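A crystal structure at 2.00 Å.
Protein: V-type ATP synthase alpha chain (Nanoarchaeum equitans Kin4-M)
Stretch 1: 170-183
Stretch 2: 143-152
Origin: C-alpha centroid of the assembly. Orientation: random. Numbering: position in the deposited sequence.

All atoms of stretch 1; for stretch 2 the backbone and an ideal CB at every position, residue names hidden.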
# COMPACT_ATOMS: atom_id res chain seq x y z
N ILE A 170 -35.15 -28.67 46.41
CA ILE A 170 -35.60 -27.35 46.85
C ILE A 170 -34.63 -26.79 47.89
O ILE A 170 -34.35 -27.43 48.90
CB ILE A 170 -37.03 -27.42 47.43
CG1 ILE A 170 -38.03 -27.70 46.30
CG2 ILE A 170 -37.39 -26.11 48.12
CD1 ILE A 170 -39.39 -28.16 46.78
N VAL A 171 -34.11 -25.59 47.62
CA VAL A 171 -33.16 -24.93 48.51
C VAL A 171 -33.65 -23.54 48.87
O VAL A 171 -33.90 -22.72 47.98
CB VAL A 171 -31.77 -24.81 47.85
CG1 VAL A 171 -30.74 -24.30 48.84
CG2 VAL A 171 -31.32 -26.15 47.29
N ASN A 172 -33.80 -23.27 50.17
CA ASN A 172 -34.33 -22.00 50.66
C ASN A 172 -35.63 -21.58 49.96
O ASN A 172 -35.82 -20.41 49.63
CB ASN A 172 -33.29 -20.88 50.56
CG ASN A 172 -32.53 -20.68 51.86
OD1 ASN A 172 -32.30 -21.62 52.62
ND2 ASN A 172 -32.15 -19.43 52.14
N GLY A 173 -36.51 -22.55 49.75
CA GLY A 173 -37.78 -22.30 49.09
C GLY A 173 -37.66 -22.12 47.58
O GLY A 173 -38.64 -21.76 46.93
N LYS A 174 -36.48 -22.38 47.03
CA LYS A 174 -36.26 -22.21 45.60
C LYS A 174 -36.05 -23.55 44.89
O LYS A 174 -35.19 -24.34 45.28
CB LYS A 174 -35.07 -21.28 45.33
CG LYS A 174 -35.04 -20.72 43.91
CD LYS A 174 -33.89 -21.31 43.09
CE LYS A 174 -33.98 -20.90 41.63
NZ LYS A 174 -34.04 -19.42 41.44
N PRO A 175 -36.85 -23.80 43.84
CA PRO A 175 -36.76 -25.03 43.05
C PRO A 175 -35.45 -25.14 42.27
O PRO A 175 -35.01 -24.16 41.65
CB PRO A 175 -37.94 -24.89 42.07
CG PRO A 175 -38.88 -23.92 42.73
CD PRO A 175 -37.99 -22.95 43.44
N ILE A 176 -34.84 -26.32 42.30
CA ILE A 176 -33.63 -26.59 41.52
C ILE A 176 -33.97 -27.54 40.38
O ILE A 176 -34.67 -28.53 40.58
CB ILE A 176 -32.53 -27.22 42.41
CG1 ILE A 176 -32.19 -26.30 43.58
CG2 ILE A 176 -31.29 -27.54 41.58
CD1 ILE A 176 -31.75 -24.91 43.17
N LYS A 177 -33.50 -27.23 39.18
CA LYS A 177 -33.72 -28.10 38.02
C LYS A 177 -32.46 -28.86 37.65
O LYS A 177 -31.42 -28.70 38.30
CB LYS A 177 -34.21 -27.29 36.82
CG LYS A 177 -35.71 -27.07 36.76
CD LYS A 177 -36.19 -26.09 37.82
CE LYS A 177 -37.70 -25.94 37.78
NZ LYS A 177 -38.21 -25.59 36.42
N LEU A 178 -32.55 -29.68 36.61
CA LEU A 178 -31.39 -30.37 36.07
C LEU A 178 -30.58 -29.42 35.19
O LEU A 178 -29.47 -29.74 34.77
CB LEU A 178 -31.82 -31.59 35.25
CG LEU A 178 -32.33 -32.81 36.03
CD1 LEU A 178 -32.88 -33.87 35.10
CD2 LEU A 178 -31.21 -33.38 36.87
N TYR A 179 -31.14 -28.24 34.94
CA TYR A 179 -30.49 -27.23 34.11
C TYR A 179 -30.63 -25.84 34.72
O TYR A 179 -31.51 -25.59 35.54
CB TYR A 179 -31.10 -27.22 32.71
CG TYR A 179 -32.39 -26.43 32.60
CD1 TYR A 179 -33.61 -26.98 32.97
CD2 TYR A 179 -32.38 -25.13 32.10
CE1 TYR A 179 -34.78 -26.26 32.86
CE2 TYR A 179 -33.55 -24.41 31.99
CZ TYR A 179 -34.74 -24.98 32.37
OH TYR A 179 -35.91 -24.25 32.26
N HIS A 180 -29.75 -24.93 34.30
CA HIS A 180 -29.92 -23.52 34.61
C HIS A 180 -29.49 -22.66 33.43
O HIS A 180 -28.75 -23.12 32.55
CB HIS A 180 -29.17 -23.12 35.89
CG HIS A 180 -27.68 -23.09 35.75
ND1 HIS A 180 -26.91 -24.22 35.86
CD2 HIS A 180 -26.82 -22.06 35.54
CE1 HIS A 180 -25.63 -23.90 35.71
NE2 HIS A 180 -25.56 -22.59 35.51
N GLU A 181 -29.97 -21.42 33.39
CA GLU A 181 -29.65 -20.50 32.31
C GLU A 181 -28.47 -19.61 32.69
O GLU A 181 -28.31 -19.26 33.86
CB GLU A 181 -30.86 -19.64 31.96
CG GLU A 181 -32.02 -20.41 31.35
CD GLU A 181 -33.17 -19.50 30.95
OE1 GLU A 181 -33.35 -18.46 31.61
OE2 GLU A 181 -33.88 -19.83 29.97
N TRP A 182 -27.66 -19.25 31.70
CA TRP A 182 -26.52 -18.38 31.95
C TRP A 182 -26.26 -17.44 30.78
O TRP A 182 -26.29 -17.87 29.62
CB TRP A 182 -25.27 -19.21 32.24
CG TRP A 182 -24.13 -18.39 32.73
CD1 TRP A 182 -23.13 -17.84 31.98
CD2 TRP A 182 -23.88 -18.00 34.09
NE1 TRP A 182 -22.27 -17.14 32.79
CE2 TRP A 182 -22.70 -17.22 34.09
CE3 TRP A 182 -24.53 -18.23 35.30
CZ2 TRP A 182 -22.17 -16.68 35.25
CZ3 TRP A 182 -24.00 -17.69 36.45
CH2 TRP A 182 -22.83 -16.93 36.43
N PRO A 183 -26.02 -16.15 31.07
CA PRO A 183 -25.71 -15.16 30.03
C PRO A 183 -24.38 -15.49 29.35
O PRO A 183 -23.35 -15.54 30.02
CB PRO A 183 -25.58 -13.85 30.82
CG PRO A 183 -26.29 -14.11 32.13
CD PRO A 183 -26.05 -15.56 32.42
N UNK A 143 -22.46 -34.01 35.72
CA UNK A 143 -22.58 -33.54 37.09
C UNK A 143 -23.49 -32.33 37.18
O UNK A 143 -23.22 -31.28 36.59
CB UNK A 143 -21.20 -33.20 37.66
N UNK A 144 -24.59 -32.49 37.91
CA UNK A 144 -25.55 -31.41 38.07
C UNK A 144 -25.03 -30.42 39.11
O UNK A 144 -25.09 -30.68 40.31
CB UNK A 144 -26.92 -31.96 38.47
N UNK A 145 -24.48 -29.31 38.63
CA UNK A 145 -23.96 -28.28 39.52
C UNK A 145 -24.99 -27.16 39.67
O UNK A 145 -25.52 -26.66 38.68
CB UNK A 145 -22.63 -27.73 38.99
N UNK A 146 -25.28 -26.81 40.92
CA UNK A 146 -26.23 -25.74 41.20
C UNK A 146 -25.65 -24.41 40.74
O UNK A 146 -24.42 -24.25 40.72
CB UNK A 146 -26.58 -25.69 42.69
N UNK A 147 -26.52 -23.47 40.33
CA UNK A 147 -26.04 -22.17 39.85
C UNK A 147 -25.15 -21.48 40.87
O UNK A 147 -25.33 -21.69 42.07
CB UNK A 147 -27.22 -21.26 39.50
N UNK A 148 -24.18 -20.67 40.41
CA UNK A 148 -23.25 -19.97 41.30
C UNK A 148 -23.94 -19.11 42.36
O UNK A 148 -23.36 -18.88 43.42
CB UNK A 148 -22.32 -19.09 40.47
N UNK A 149 -25.16 -18.66 42.09
CA UNK A 149 -25.86 -17.78 43.02
C UNK A 149 -26.78 -18.46 44.04
O UNK A 149 -27.32 -17.79 44.92
CB UNK A 149 -26.69 -16.78 42.21
N UNK A 150 -26.96 -19.78 43.94
CA UNK A 150 -27.79 -20.48 44.92
C UNK A 150 -26.98 -21.01 46.10
O UNK A 150 -25.84 -21.46 45.95
CB UNK A 150 -28.53 -21.64 44.24
N UNK A 151 -27.58 -20.93 47.28
CA UNK A 151 -26.91 -21.28 48.52
C UNK A 151 -27.97 -21.53 49.58
O UNK A 151 -29.05 -20.93 49.54
CB UNK A 151 -25.94 -20.18 48.96
N UNK A 152 -27.68 -22.41 50.53
CA UNK A 152 -28.61 -22.66 51.62
C UNK A 152 -28.78 -24.13 51.94
O UNK A 152 -27.98 -24.97 51.52
CB UNK A 152 -29.97 -22.05 51.28

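Position 143 begins the segment in extended conformation, with nothing of the facing stretch within 5.5 Å of its ideal CB. This contact sets no rule there, and almost any residue compatible with a strand would serve. The deposited residue is Arg-143, whose guanidinium finds its partners elsewhere in the structure.

At 144 the CA-to-CB bond points toward the facing stretch, and the ideal CB lies 4.8 Å from Leu-178 CD2. The surroundings are a leucyl side chain and the backbone around Lys-177 and Leu-178, so a medium aliphatic residue suits: isoleucine, leucine, valine, perhaps methionine. It is Ile-144, with both chi angles m. Its CG1 packs 3.9 Å from Leu-178 CD2, CD1 lies 3.8 Å from Leu-178 O, and CG2 comes to 4.0 Å from Lys-177 O.

Position 145 points sideways, and its ideal CB has no close neighbour across the contact. The backbone matters more: its carbonyl O lies 4.0 Å from His-180 ND1, too far for a direct bond. The extended angles favour beta-branched residues without demanding one. Ile-145 is found, and a water bridges the gap, donating to Ile-145 O at 2.6 Å and lying 2.7 Å from His-180 ND1. The link uses the backbone O of Ile-145 and no atom of its side chain.

The CB at 146 is also sideways, 5.2 Å from Ile-176 CG2, so a small or medium apolar group could reach that methyl. Val-146 does so loosely, its CG1 4.4 Å from Ile-176 CG2.

At 147, phi of -55° and psi of 149° are comfortable for proline, and the ideal CB sits 4.1 Å from His-180 CD2. Proline, alanine or valine could lie against the imidazole. Pro-147 places its CB over one face of the ring, while its CG approaches His-180 CB at 3.7 Å.

Position 148 follows with phi -55° and psi -26°, the second residue of a type I turn, where proline is a favourite. Its CB points toward the other stretch, 4.6 Å from Trp-182 CZ3, inviting an apolar partner. Pro-148 meets both demands, with its CG 3.7 Å from Trp-182 CZ3.

Position 149, third in the turn, points sideways into space free of stretch 1; asparagine, aspartate or serine would be typical. It is Asn-149.

The turn closes at 150, where the backbone N bonds to Pro-147 O at 3.1 Å. The CB points toward Ile-176 CD1, 4.7 Å away, with the aliphatic part of Lys-174 farther off, so valine, isoleucine or leucine would fit. Val-150 brings CG2 to 4.4 Å from Ile-176 CD1.

At 151 the CB points away, leaving polar residues free to enter; Glu-151 is deposited, and its backbone O lies 3.8 Å from Val-171 CG1.

Position 152 allows little choice. Phi is 136° and psi -165°, and an ideal CB would stand 2.7 Å from Asn-172 OD1, a clash, and 3.4 Å from Val-171 CG1. Gly-152 answers on both counts.

Stretch 2 (143-152) RIIVPPNVEG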
# COMPACT_ATOMS: atom_id res chain seq x y z
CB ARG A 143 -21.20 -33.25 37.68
CG ARG A 143 -20.38 -34.53 37.87
CD ARG A 143 -18.89 -34.26 37.99
NE ARG A 143 -18.13 -35.51 38.00
CZ ARG A 143 -16.80 -35.59 37.88
NH1 ARG A 143 -16.08 -34.49 37.74
NH2 ARG A 143 -16.21 -36.77 37.90
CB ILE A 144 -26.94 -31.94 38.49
CG1 ILE A 144 -27.36 -33.08 37.57
CG2 ILE A 144 -27.97 -30.81 38.48
CD1 ILE A 144 -27.41 -32.71 36.09
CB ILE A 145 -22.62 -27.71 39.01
CG1 ILE A 145 -22.71 -27.31 37.54
CG2 ILE A 145 -21.50 -28.74 39.19
CD1 ILE A 145 -21.47 -26.62 37.01
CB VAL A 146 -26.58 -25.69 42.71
CG1 VAL A 146 -27.19 -27.01 43.15
CG2 VAL A 146 -25.35 -25.39 43.54
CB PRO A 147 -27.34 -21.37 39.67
CG PRO A 147 -28.38 -22.40 39.43
CD PRO A 147 -27.99 -23.59 40.26
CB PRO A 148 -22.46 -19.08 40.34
CG PRO A 148 -22.46 -19.83 39.05
CD PRO A 148 -23.81 -20.50 38.99
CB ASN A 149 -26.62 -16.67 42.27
CG ASN A 149 -27.80 -17.19 41.46
OD1 ASN A 149 -28.14 -18.38 41.51
ND2 ASN A 149 -28.43 -16.30 40.70
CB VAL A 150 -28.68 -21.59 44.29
CG1 VAL A 150 -29.06 -21.23 42.87
CG2 VAL A 150 -27.99 -22.93 44.34
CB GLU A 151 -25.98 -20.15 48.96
CG GLU A 151 -25.14 -20.43 50.20
CD GLU A 151 -24.38 -19.21 50.69
OE1 GLU A 151 -24.72 -18.08 50.25
OE2 GLU A 151 -23.45 -19.36 51.50
O HOH W 1 -27.47 -26.67 36.90
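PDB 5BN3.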